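Local atomic coordinates of 30S ribosomal protein S8 (Aquifex aeolicus, PDB entry 3RF2), a protein that probably binds directly to the central domain of 16S rRNA as a primary binding protein and helps coordinate assembly of the 30S subunit platform. Residues E34-V39 / I139-T144; S12-A17 / S108-I113. All coordinates share one frame; numbering follows the deposited sequence.

Interaction 1 (E34-V39 / I139-T144)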
loop_
_atom_site.group_PDB
_atom_site.type_symbol
_atom_site.label_atom_id
_atom_site.label_comp_id
_atom_site.label_asym_id
_atom_site.label_seq_id
_atom_site.Cartn_x
_atom_site.Cartn_y
_atom_site.Cartn_z
ATOM N N GLU A 34 2.741 -2.146 -6.085
ATOM C CA GLU A 34 1.889 -3.287 -6.302
ATOM C C GLU A 34 2.322 -4.508 -5.511
ATOM O O GLU A 34 1.471 -5.207 -4.970
ATOM C CB GLU A 34 1.817 -3.630 -7.794
ATOM C CG GLU A 34 1.201 -2.536 -8.645
ATOM C CD GLU A 34 0.882 -3.025 -10.052
ATOM O OE1 GLU A 34 1.434 -4.078 -10.460
ATOM O OE2 GLU A 34 0.064 -2.369 -10.735
ATOM N N ARG A 35 3.623 -4.794 -5.461
ATOM C CA ARG A 35 4.085 -5.947 -4.695
ATOM C C ARG A 35 3.872 -5.696 -3.225
ATOM O O ARG A 35 3.642 -6.628 -2.463
ATOM C CB ARG A 35 5.548 -6.284 -4.961
ATOM C CG ARG A 35 5.760 -7.157 -6.181
ATOM C CD ARG A 35 7.162 -7.741 -6.209
ATOM N NE ARG A 35 7.473 -8.351 -7.500
ATOM C CZ ARG A 35 7.849 -7.659 -8.570
ATOM N NH1 ARG A 35 7.947 -6.340 -8.497
ATOM N NH2 ARG A 35 8.116 -8.281 -9.713
ATOM N N ILE A 36 3.958 -4.431 -2.833
ATOM C CA ILE A 36 3.758 -4.057 -1.430
ATOM C C ILE A 36 2.293 -4.221 -1.017
ATOM O O ILE A 36 1.995 -4.827 0.001
ATOM C CB ILE A 36 4.214 -2.620 -1.156
ATOM C CG1 ILE A 36 5.744 -2.528 -1.241
ATOM C CG2 ILE A 36 3.756 -2.170 0.232
ATOM C CD1 ILE A 36 6.247 -1.109 -1.189
ATOM N N LEU A 37 1.396 -3.704 -1.849
ATOM C CA LEU A 37 -0.034 -3.835 -1.631
ATOM C C LEU A 37 -0.451 -5.281 -1.609
ATOM O O LEU A 37 -1.403 -5.641 -0.923
ATOM C CB LEU A 37 -0.802 -3.101 -2.707
ATOM C CG LEU A 37 -0.692 -1.590 -2.646
ATOM C CD1 LEU A 37 -1.369 -0.949 -3.865
ATOM C CD2 LEU A 37 -1.370 -1.172 -1.404
ATOM N N ASP A 38 0.258 -6.116 -2.356
ATOM C CA ASP A 38 -0.061 -7.539 -2.391
ATOM C C ASP A 38 0.318 -8.209 -1.082
ATOM O O ASP A 38 -0.396 -9.104 -0.603
ATOM C CB ASP A 38 0.621 -8.228 -3.569
ATOM C CG ASP A 38 -0.332 -8.493 -4.719
ATOM O OD1 ASP A 38 -1.115 -7.590 -5.075
ATOM O OD2 ASP A 38 -0.315 -9.621 -5.252
ATOM N N VAL A 39 1.425 -7.766 -0.494
ATOM C CA VAL A 39 1.743 -8.199 0.865
ATOM C C VAL A 39 0.666 -7.747 1.851
ATOM O O VAL A 39 0.213 -8.519 2.696
ATOM C CB VAL A 39 3.083 -7.636 1.370
ATOM C CG1 VAL A 39 3.383 -8.192 2.777
ATOM C CG2 VAL A 39 4.219 -7.938 0.373
ATOM N N ILE A 139 4.518 -6.667 11.003
ATOM C CA ILE A 139 5.377 -7.175 9.947
ATOM C C ILE A 139 6.357 -6.137 9.469
ATOM O O ILE A 139 6.096 -4.936 9.535
ATOM C CB ILE A 139 4.583 -7.607 8.707
ATOM C CG1 ILE A 139 3.881 -6.412 8.069
ATOM C CG2 ILE A 139 3.577 -8.714 9.044
ATOM C CD1 ILE A 139 3.102 -6.786 6.788
ATOM N N ALA A 140 7.496 -6.615 8.981
ATOM C CA ALA A 140 8.360 -5.801 8.156
ATOM C C ALA A 140 8.091 -6.251 6.743
ATOM O O ALA A 140 7.928 -7.445 6.484
ATOM C CB ALA A 140 9.825 -6.019 8.507
ATOM N N ILE A 141 8.023 -5.295 5.827
ATOM C CA ILE A 141 7.978 -5.636 4.419
ATOM C C ILE A 141 9.381 -5.461 3.841
ATOM O O ILE A 141 9.974 -4.389 3.965
ATOM C CB ILE A 141 6.962 -4.754 3.665
ATOM C CG1 ILE A 141 5.541 -5.058 4.168
ATOM C CG2 ILE A 141 7.100 -4.979 2.175
ATOM C CD1 ILE A 141 4.504 -4.056 3.736
ATOM N N VAL A 142 9.906 -6.519 3.227
ATOM C CA VAL A 142 11.296 -6.555 2.805
ATOM C C VAL A 142 11.462 -6.910 1.338
ATOM O O VAL A 142 10.885 -7.885 0.854
ATOM C CB VAL A 142 12.107 -7.571 3.631
ATOM C CG1 VAL A 142 12.037 -7.228 5.125
ATOM C CG2 VAL A 142 11.592 -8.960 3.397
ATOM N N SER A 143 12.281 -6.129 0.636
ATOM C CA SER A 143 12.581 -6.411 -0.761
ATOM C C SER A 143 13.767 -7.360 -0.866
ATOM O O SER A 143 14.902 -6.973 -0.585
ATOM C CB SER A 143 12.882 -5.116 -1.511
ATOM O OG SER A 143 13.253 -5.387 -2.850
ATOM N N THR A 144 13.495 -8.602 -1.258
ATOM C CA THR A 144 14.526 -9.620 -1.336
ATOM C C THR A 144 14.870 -9.901 -2.789
ATOM O O THR A 144 14.249 -9.353 -3.701
ATOM C CB THR A 144 14.058 -10.950 -0.725
ATOM O OG1 THR A 144 13.333 -11.692 -1.712
ATOM C CG2 THR A 144 13.173 -10.713 0.480
#
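Ile36 and Ile141 lie crosswise, roughly perpendicular, methyl against methyl: CG2 of Ile36 is 4.0 Å from CD1 of Ile141. With the longer CG1 arm of Ile36 beside the backbone N (chi1 -70°), the short branch CG2 is left anti to that nitrogen, and it is CG2 that touches. One turn further on, Val39 is related to the same isoleucine in another way. Here the two side chains run antiparallel alongside each other, so that CG1 of Val39 comes beside the middle of the longer branch, 4.1 Å from CG1 of Ile141. Ile141 is thus held at two successive atoms of one branch, at its terminal methyl by Ile36 and at the methylene before it by Val39. This is a helix packed on a face of an antiparallel sheet, helix 31-43 against strand 139-144, the short segments running at 144° with their axes 9.8 Å apart at closest approach. No hydrogen bond joins helix segment and strand segment; all four touching residues are buried, and apolar branches alone make the contact between them. The sheet includes strand 161-167, whose Ile164 also touches Ile36 and whose Val167 lies against Ile141. Ile139, two residues before Ile141 and pointing to the same side of the strand, adds a looser contact, its CD1 4.3 Å from CG1 of Val39.

Interaction 2 (S12-A17 / S108-I113). With SO4 (sulfate ion), chain D.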
loop_
_atom_site.group_PDB
_atom_site.type_symbol
_atom_site.label_atom_id
_atom_site.label_comp_id
_atom_site.label_asym_id
_atom_site.label_seq_id
_atom_site.Cartn_x
_atom_site.Cartn_y
_atom_site.Cartn_z
ATOM N N SER A 12 1.472 7.635 3.625
ATOM C CA SER A 12 0.786 8.833 4.114
ATOM C C SER A 12 -0.673 8.909 3.670
ATOM O O SER A 12 -1.572 9.033 4.502
ATOM C CB SER A 12 1.518 10.102 3.664
ATOM O OG SER A 12 2.501 10.465 4.621
ATOM N N ALA A 13 -0.895 8.870 2.358
ATOM C CA ALA A 13 -2.248 8.816 1.809
ATOM C C ALA A 13 -3.096 7.736 2.508
ATOM O O ALA A 13 -4.227 7.982 2.950
ATOM C CB ALA A 13 -2.193 8.555 0.305
ATOM N N ILE A 14 -2.541 6.533 2.604
ATOM C CA ILE A 14 -3.278 5.429 3.183
ATOM C C ILE A 14 -3.707 5.818 4.591
ATOM O O ILE A 14 -4.884 5.702 4.948
ATOM C CB ILE A 14 -2.432 4.152 3.216
ATOM C CG1 ILE A 14 -2.392 3.527 1.822
ATOM C CG2 ILE A 14 -3.006 3.155 4.202
ATOM C CD1 ILE A 14 -1.369 2.410 1.697
ATOM N N LYS A 15 -2.754 6.312 5.376
ATOM C CA LYS A 15 -3.024 6.667 6.762
ATOM C C LYS A 15 -4.104 7.743 6.878
ATOM O O LYS A 15 -4.969 7.669 7.747
ATOM C CB LYS A 15 -1.738 7.108 7.481
ATOM C CG LYS A 15 -0.873 5.937 7.970
ATOM C CD LYS A 15 0.589 6.358 8.234
ATOM C CE LYS A 15 0.726 7.244 9.481
ATOM N NZ LYS A 15 2.146 7.413 9.921
ATOM N N ASN A 16 -4.043 8.753 6.023
ATOM C CA ASN A 16 -5.010 9.842 6.106
ATOM C C ASN A 16 -6.418 9.386 5.762
ATOM O O ASN A 16 -7.381 9.761 6.426
ATOM C CB ASN A 16 -4.595 11.001 5.212
ATOM C CG ASN A 16 -3.479 11.813 5.819
ATOM O OD1 ASN A 16 -3.299 11.812 7.041
ATOM N ND2 ASN A 16 -2.720 12.512 4.973
ATOM N N ALA A 17 -6.519 8.569 4.720
ATOM C CA ALA A 17 -7.801 8.033 4.306
ATOM C C ALA A 17 -8.378 7.219 5.452
ATOM O O ALA A 17 -9.565 7.316 5.767
ATOM C CB ALA A 17 -7.643 7.193 3.048
ATOM N N SER A 108 -9.406 0.442 12.501
ATOM C CA SER A 108 -8.645 0.127 11.293
ATOM C C SER A 108 -7.811 -1.144 11.458
ATOM O O SER A 108 -7.280 -1.417 12.535
ATOM C CB SER A 108 -7.721 1.302 10.957
ATOM O OG SER A 108 -6.770 0.970 9.963
ATOM N N ALA A 109 -7.690 -1.926 10.393
ATOM C CA ALA A 109 -6.781 -3.066 10.424
ATOM C C ALA A 109 -5.332 -2.584 10.545
ATOM O O ALA A 109 -4.475 -3.282 11.072
ATOM C CB ALA A 109 -6.956 -3.919 9.178
ATOM N N ILE A 110 -5.062 -1.385 10.043
ATOM C CA ILE A 110 -3.725 -0.831 10.144
ATOM C C ILE A 110 -3.624 0.148 11.297
ATOM O O ILE A 110 -4.277 1.186 11.290
ATOM C CB ILE A 110 -3.284 -0.122 8.864
ATOM C CG1 ILE A 110 -3.188 -1.129 7.728
ATOM C CG2 ILE A 110 -1.913 0.548 9.083
ATOM C CD1 ILE A 110 -2.934 -0.482 6.385
ATOM N N THR A 111 -2.819 -0.192 12.294
ATOM C CA THR A 111 -2.583 0.745 13.382
ATOM C C THR A 111 -1.569 1.786 12.922
ATOM O O THR A 111 -1.747 2.979 13.159
ATOM C CB THR A 111 -2.098 0.048 14.642
ATOM O OG1 THR A 111 -3.153 -0.787 15.146
ATOM C CG2 THR A 111 -1.689 1.087 15.704
ATOM N N ASN A 112 -0.526 1.331 12.229
ATOM C CA ASN A 112 0.460 2.246 11.685
ATOM C C ASN A 112 1.260 1.585 10.595
ATOM O O ASN A 112 1.361 0.364 10.523
ATOM C CB ASN A 112 1.413 2.744 12.792
ATOM C CG ASN A 112 1.933 4.161 12.536
ATOM O OD1 ASN A 112 1.944 4.653 11.402
ATOM N ND2 ASN A 112 2.366 4.820 13.598
ATOM N N ILE A 113 1.851 2.411 9.750
ATOM C CA ILE A 113 2.664 1.918 8.664
ATOM C C ILE A 113 3.722 2.965 8.387
ATOM O O ILE A 113 3.402 4.113 8.127
ATOM C CB ILE A 113 1.808 1.606 7.418
ATOM C CG1 ILE A 113 2.686 1.185 6.243
ATOM C CG2 ILE A 113 0.940 2.772 7.032
ATOM C CD1 ILE A 113 1.898 0.505 5.150
HETATM S S SO4 D . 2.645 8.719 13.591
HETATM O O1 SO4 D . 3.265 7.559 12.957
HETATM O O2 SO4 D . 3.346 9.931 13.178
HETATM O O3 SO4 D . 2.699 8.552 15.043
HETATM O O4 SO4 D . 1.266 8.839 13.136
#
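Lys15 reaches Asn112 through a chain that leaves CB with CG anti to the carbonyl carbon and bends at chi3 (71°), which carries NZ of Lys15 to within 3.1 Å of OD1 of Asn112. That hydrogen bond lies in the carbonyl plane, on a lone pair of OD1, with a C=O...N angle of 142°. On the way the aliphatic part of the lysine crosses Ile113. Its CG is 3.8 Å from CG2 of Ile113, and its CD also approaches the Ile113 carbonyl O. OD1 of Asn112 accepts the backbone N of Ile113 as well, at 2.8 Å, from a donor tilted away from the amide plane. Two bonds therefore grip this oxygen and probably limit rotation of the amide, whose other end faces a sulfate ion, probably from the crystallisation liquor. ND2 of Asn112 lies 3.0 Å from O1 of the sulfate. This bond is nearly straight (N-H...O 169°), and Lys15 NZ adds a weak one to the same oxygen. With an alanine here instead of Asn112, the Lys15 ammonium and the Ile113 N-H would probably both lose their amide oxygen, and the sulfate one of its two donors. Deeper in, CG2 of Ile14 packs 4.2 Å from CD1 of Ile110. Phe45 also touches Ile110, and Phe11, on the same helix as Lys15, touches Ile113. Thr111 and Asn112 both pair with Trp168 in a classic beta bulge at the entry to strand 113-115, and beside it lysine and amide hold one sulfate oxygen, an arrangement consistent with an anion-accepting surface of an rRNA-binding protein.

In the fold
Along the chain the segments alternate, 12-17, 34-39, 108-113 and 139-144, so the two connections cross. Each joins a helix from the N-terminal part, 6-19 in interaction 2 and 31-43 in interaction 1, to the later part that carries the antiparallel sheet containing strand 161-167. Their centres are 15 Å apart and their nearest atoms about 5 Å, without touching. Strand 161-167 relates the two, pairing with both 113-115 and 139-144, and Phe45 touches Ile139 of one contact and Ile110 of the other. The N-terminal part is therefore held against the later part at two places, strand 139-144 and the loop that enters strand 113-115, while region 59-93, not found in other S8 sequences, is inserted between the second and third segments.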